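Local coordinates for phosphothreonine lyase ospF (Shigella flexneri, PDB 3I0U), which acts as a secreted type III effector and phosphothreonine lyase, probably eliminating phosphate from phosphothreonine in host MAP kinases, at residues P26-K31 against L150-Q155. Residues are numbered along the deposited sequence; the frame is centred on the assembly and turned at random.
Sequences PAYYFK and LHKIRQ
His-151 and Gln-155, one turn apart on helix 147-166, each hold the backbone of the extended segment 26-31 by one hydrogen bond from a side chain. The imidazole NE2 of His-151 donates to the carbonyl O of Pro-26 at 3.0 Å, with an N-H...O angle of 153°. The oxygen lies near the ring's edge, whereas NE2 stands above the plane of the carbonyl. Two residues on, the amide N of Tyr-28 donates to OE1 of Gln-155 at 2.9 Å, again from above the plane of the acceptor group. A bend at chi2 (-75°) swings CD of Gln-155 toward the loop, and its aliphatic CG rests over the rim of one His-151 ring face.

Farther along, the Tyr-28 side chain heads for the helix, its CG anti to the backbone N (chi1 -159°). CG of Lys-152 sits over the centre of the phenol face, 3.9 Å from the ring centroid, in a CH-pi contact. The lysine chain then bends to bring NZ 3.4 Å from Tyr-28 OH, a weak hydrogen bond. On the glutamine side, CB of Tyr-28 meets CG of Gln-155 at 3.7 Å. Phe-30 brings its ring edge to the helix backbone, with CZ 3.5 Å from the carbonyl O of Lys-152 and CE2 beside CB of Gln-155, while CD2 of Tyr-28 lies over the rim of one phenyl face.

Phe-30 also meets Phe-156 edge-to-face; the His-151 ring meets that of Tyr-25, and its side chain touches Ile-22 of helix 11-22. An irregular, extended loop is thus fastened to a helix by side-chain-to-backbone hydrogen bonds, joining the N-terminal part of the chain to helix 147-166 on the way to helix 39-44, while Leu-150 and Ile-153 of helix 147-166 pack against helix 211-217.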
ATOM      1  N   PRO A  26       8.138   8.120 -17.566  1.00 70.49           N
ATOM      2  CA  PRO A  26       7.489   7.037 -18.300  1.00 70.36           C
ATOM      3  C   PRO A  26       6.870   6.063 -17.336  1.00 70.51           C
ATOM      4  O   PRO A  26       7.203   6.097 -16.152  1.00 70.26           O
ATOM      5  CB  PRO A  26       8.650   6.351 -19.015  1.00 70.32           C
ATOM      6  CG  PRO A  26       9.818   6.633 -18.179  1.00 70.06           C
ATOM      7  CD  PRO A  26       9.603   7.970 -17.564  1.00 70.23           C
ATOM      8  N   ALA A  27       5.983   5.205 -17.848  1.00 71.12           N
ATOM      9  CA  ALA A  27       5.352   4.120 -17.078  1.00 71.09           C
ATOM     10  C   ALA A  27       6.399   3.284 -16.329  1.00 71.15           C
ATOM     11  O   ALA A  27       7.439   2.943 -16.866  1.00 71.54           O
ATOM     12  CB  ALA A  27       4.514   3.245 -18.007  1.00 70.65           C
ATOM     13  N   TYR A  28       6.138   3.009 -15.068  1.00 71.55           N
ATOM     14  CA  TYR A  28       7.086   2.287 -14.232  1.00 71.95           C
ATOM     15  C   TYR A  28       6.727   0.831 -14.050  1.00 71.81           C
ATOM     16  O   TYR A  28       5.560   0.479 -13.844  1.00 72.24           O
ATOM     17  CB  TYR A  28       7.161   2.956 -12.860  1.00 72.64           C
ATOM     18  CG  TYR A  28       8.413   2.642 -12.086  1.00 72.63           C
ATOM     19  CD1 TYR A  28       9.563   3.428 -12.207  1.00 71.36           C
ATOM     20  CD2 TYR A  28       8.446   1.557 -11.227  1.00 73.01           C
ATOM     21  CE1 TYR A  28      10.719   3.109 -11.482  1.00 72.18           C
ATOM     22  CE2 TYR A  28       9.572   1.233 -10.510  1.00 73.43           C
ATOM     23  CZ  TYR A  28      10.700   2.002 -10.629  1.00 72.87           C
ATOM     24  OH  TYR A  28      11.782   1.630  -9.861  1.00 73.92           O
ATOM     25  N   TYR A  29       7.740  -0.015 -14.081  1.00 71.93           N
ATOM     26  CA  TYR A  29       7.510  -1.457 -13.971  1.00 72.43           C
ATOM     27  C   TYR A  29       8.163  -2.052 -12.747  1.00 72.66           C
ATOM     28  O   TYR A  29       9.288  -1.697 -12.374  1.00 74.25           O
ATOM     29  CB  TYR A  29       8.011  -2.157 -15.204  1.00 72.14           C
ATOM     30  CG  TYR A  29       7.252  -1.737 -16.414  1.00 73.06           C
ATOM     31  CD1 TYR A  29       6.065  -2.377 -16.763  1.00 74.04           C
ATOM     32  CD2 TYR A  29       7.707  -0.684 -17.218  1.00 72.38           C
ATOM     33  CE1 TYR A  29       5.356  -2.004 -17.924  1.00 75.56           C
ATOM     34  CE2 TYR A  29       7.006  -0.294 -18.352  1.00 74.07           C
ATOM     35  CZ  TYR A  29       5.830  -0.967 -18.709  1.00 74.68           C
ATOM     36  OH  TYR A  29       5.114  -0.601 -19.821  1.00 74.32           O
ATOM     37  N   PHE A  30       7.465  -2.970 -12.122  1.00 72.61           N
ATOM     38  CA  PHE A  30       7.951  -3.564 -10.882  1.00 72.36           C
ATOM     39  C   PHE A  30       8.334  -5.025 -11.145  1.00 72.32           C
ATOM     40  O   PHE A  30       7.499  -5.813 -11.553  1.00 72.26           O
ATOM     41  CB  PHE A  30       6.873  -3.413  -9.822  1.00 71.57           C
ATOM     42  CG  PHE A  30       6.470  -1.974  -9.590  1.00 72.13           C
ATOM     43  CD1 PHE A  30       7.206  -1.165  -8.735  1.00 72.26           C
ATOM     44  CD2 PHE A  30       5.376  -1.418 -10.238  1.00 72.06           C
ATOM     45  CE1 PHE A  30       6.854   0.150  -8.507  1.00 70.58           C
ATOM     46  CE2 PHE A  30       5.029  -0.111 -10.026  1.00 71.45           C
ATOM     47  CZ  PHE A  30       5.765   0.669  -9.123  1.00 71.37           C
ATOM     48  N   LYS A  31       9.617  -5.344 -10.987  1.00 72.27           N
ATOM     49  CA  LYS A  31      10.102  -6.707 -11.083  1.00 72.75           C
ATOM     50  C   LYS A  31       9.434  -7.469  -9.941  1.00 72.87           C
ATOM     51  O   LYS A  31       9.592  -7.152  -8.757  1.00 73.90           O
ATOM     52  CB  LYS A  31      11.634  -6.714 -10.995  1.00 72.85           C
ATOM     53  CG  LYS A  31      12.275  -8.016 -10.594  1.00 74.20           C
ATOM     54  CD  LYS A  31      13.746  -7.819 -10.128  1.00 74.60           C
ATOM     55  CE  LYS A  31      14.268  -9.074  -9.326  1.00 74.66           C
ATOM     56  NZ  LYS A  31      14.570 -10.286 -10.218  1.00 74.06           N
ATOM     57  N   LEU A 150       6.381   9.477  -5.503  1.00 71.09           N
ATOM     58  CA  LEU A 150       4.970   9.674  -5.822  1.00 71.27           C
ATOM     59  C   LEU A 150       4.521   9.052  -7.126  1.00 70.97           C
ATOM     60  O   LEU A 150       3.410   8.541  -7.208  1.00 71.58           O
ATOM     61  CB  LEU A 150       4.610  11.149  -5.832  1.00 71.42           C
ATOM     62  CG  LEU A 150       4.748  11.881  -4.506  1.00 71.33           C
ATOM     63  CD1 LEU A 150       4.574  13.360  -4.738  1.00 69.79           C
ATOM     64  CD2 LEU A 150       3.740  11.351  -3.485  1.00 71.09           C
ATOM     65  N   HIS A 151       5.387   9.088  -8.127  1.00 70.66           N
ATOM     66  CA  HIS A 151       5.130   8.409  -9.365  1.00 70.53           C
ATOM     67  C   HIS A 151       5.085   6.910  -9.100  1.00 70.77           C
ATOM     68  O   HIS A 151       4.081   6.263  -9.420  1.00 70.99           O
ATOM     69  CB  HIS A 151       6.172   8.754 -10.415  1.00 70.14           C
ATOM     70  CG  HIS A 151       5.877   8.165 -11.752  1.00 70.72           C
ATOM     71  ND1 HIS A 151       4.704   8.415 -12.434  1.00 71.04           N
ATOM     72  CD2 HIS A 151       6.591   7.319 -12.528  1.00 70.36           C
ATOM     73  CE1 HIS A 151       4.716   7.755 -13.578  1.00 70.96           C
ATOM     74  NE2 HIS A 151       5.851   7.086 -13.662  1.00 71.40           N
ATOM     75  N   LYS A 152       6.140   6.377  -8.474  1.00 70.71           N
ATOM     76  CA  LYS A 152       6.211   4.964  -8.121  1.00 70.76           C
ATOM     77  C   LYS A 152       4.943   4.520  -7.385  1.00 71.08           C
ATOM     78  O   LYS A 152       4.305   3.559  -7.803  1.00 71.64           O
ATOM     79  CB  LYS A 152       7.493   4.636  -7.336  1.00 70.72           C
ATOM     80  CG  LYS A 152       8.760   4.506  -8.207  1.00 70.69           C
ATOM     81  CD  LYS A 152      10.124   4.658  -7.489  1.00 70.72           C
ATOM     82  CE  LYS A 152      10.511   3.534  -6.503  1.00 73.56           C
ATOM     83  NZ  LYS A 152      10.319   2.076  -6.809  1.00 72.47           N
ATOM     84  N   ILE A 153       4.521   5.256  -6.372  1.00 71.00           N
ATOM     85  CA  ILE A 153       3.274   4.918  -5.674  1.00 71.21           C
ATOM     86  C   ILE A 153       2.044   4.935  -6.594  1.00 71.33           C
ATOM     87  O   ILE A 153       1.258   4.025  -6.540  1.00 71.06           O
ATOM     88  CB  ILE A 153       3.038   5.815  -4.402  1.00 71.48           C
ATOM     89  CG1 ILE A 153       4.180   5.623  -3.387  1.00 71.35           C
ATOM     90  CG2 ILE A 153       1.710   5.483  -3.756  1.00 69.90           C
ATOM     91  CD1 ILE A 153       4.290   6.691  -2.368  1.00 71.48           C
ATOM     92  N   ARG A 154       1.905   5.950  -7.461  1.00 71.81           N
ATOM     93  CA  ARG A 154       0.770   6.010  -8.396  1.00 71.69           C
ATOM     94  C   ARG A 154       0.697   4.769  -9.266  1.00 71.79           C
ATOM     95  O   ARG A 154      -0.366   4.142  -9.370  1.00 71.68           O
ATOM     96  CB  ARG A 154       0.895   7.168  -9.318  1.00 71.58           C
ATOM     97  CG  ARG A 154       0.102   8.375  -8.978  1.00 73.21           C
ATOM     98  CD  ARG A 154       0.207   9.342 -10.148  1.00 73.96           C
ATOM     99  NE  ARG A 154      -1.142   9.794 -10.457  1.00 74.92           N
ATOM    100  CZ  ARG A 154      -1.619  10.046 -11.674  1.00 75.18           C
ATOM    101  NH1 ARG A 154      -0.854   9.890 -12.764  1.00 77.06           N
ATOM    102  NH2 ARG A 154      -2.886  10.436 -11.811  1.00 75.29           N
ATOM    103  N   GLN A 155       1.850   4.425  -9.850  1.00 71.38           N
ATOM    104  CA  GLN A 155       2.026   3.267 -10.718  1.00 71.17           C
ATOM    105  C   GLN A 155       1.744   1.957 -10.018  1.00 71.07           C
ATOM    106  O   GLN A 155       1.162   1.066 -10.601  1.00 71.02           O
ATOM    107  CB  GLN A 155       3.452   3.230 -11.270  1.00 70.87           C
ATOM    108  CG  GLN A 155       3.804   4.417 -12.154  1.00 71.44           C
ATOM    109  CD  GLN A 155       3.187   4.347 -13.549  1.00 71.39           C
ATOM    110  OE1 GLN A 155       3.411   3.410 -14.318  1.00 70.86           O
ATOM    111  NE2 GLN A 155       2.420   5.365 -13.889  1.00 70.88           N
TER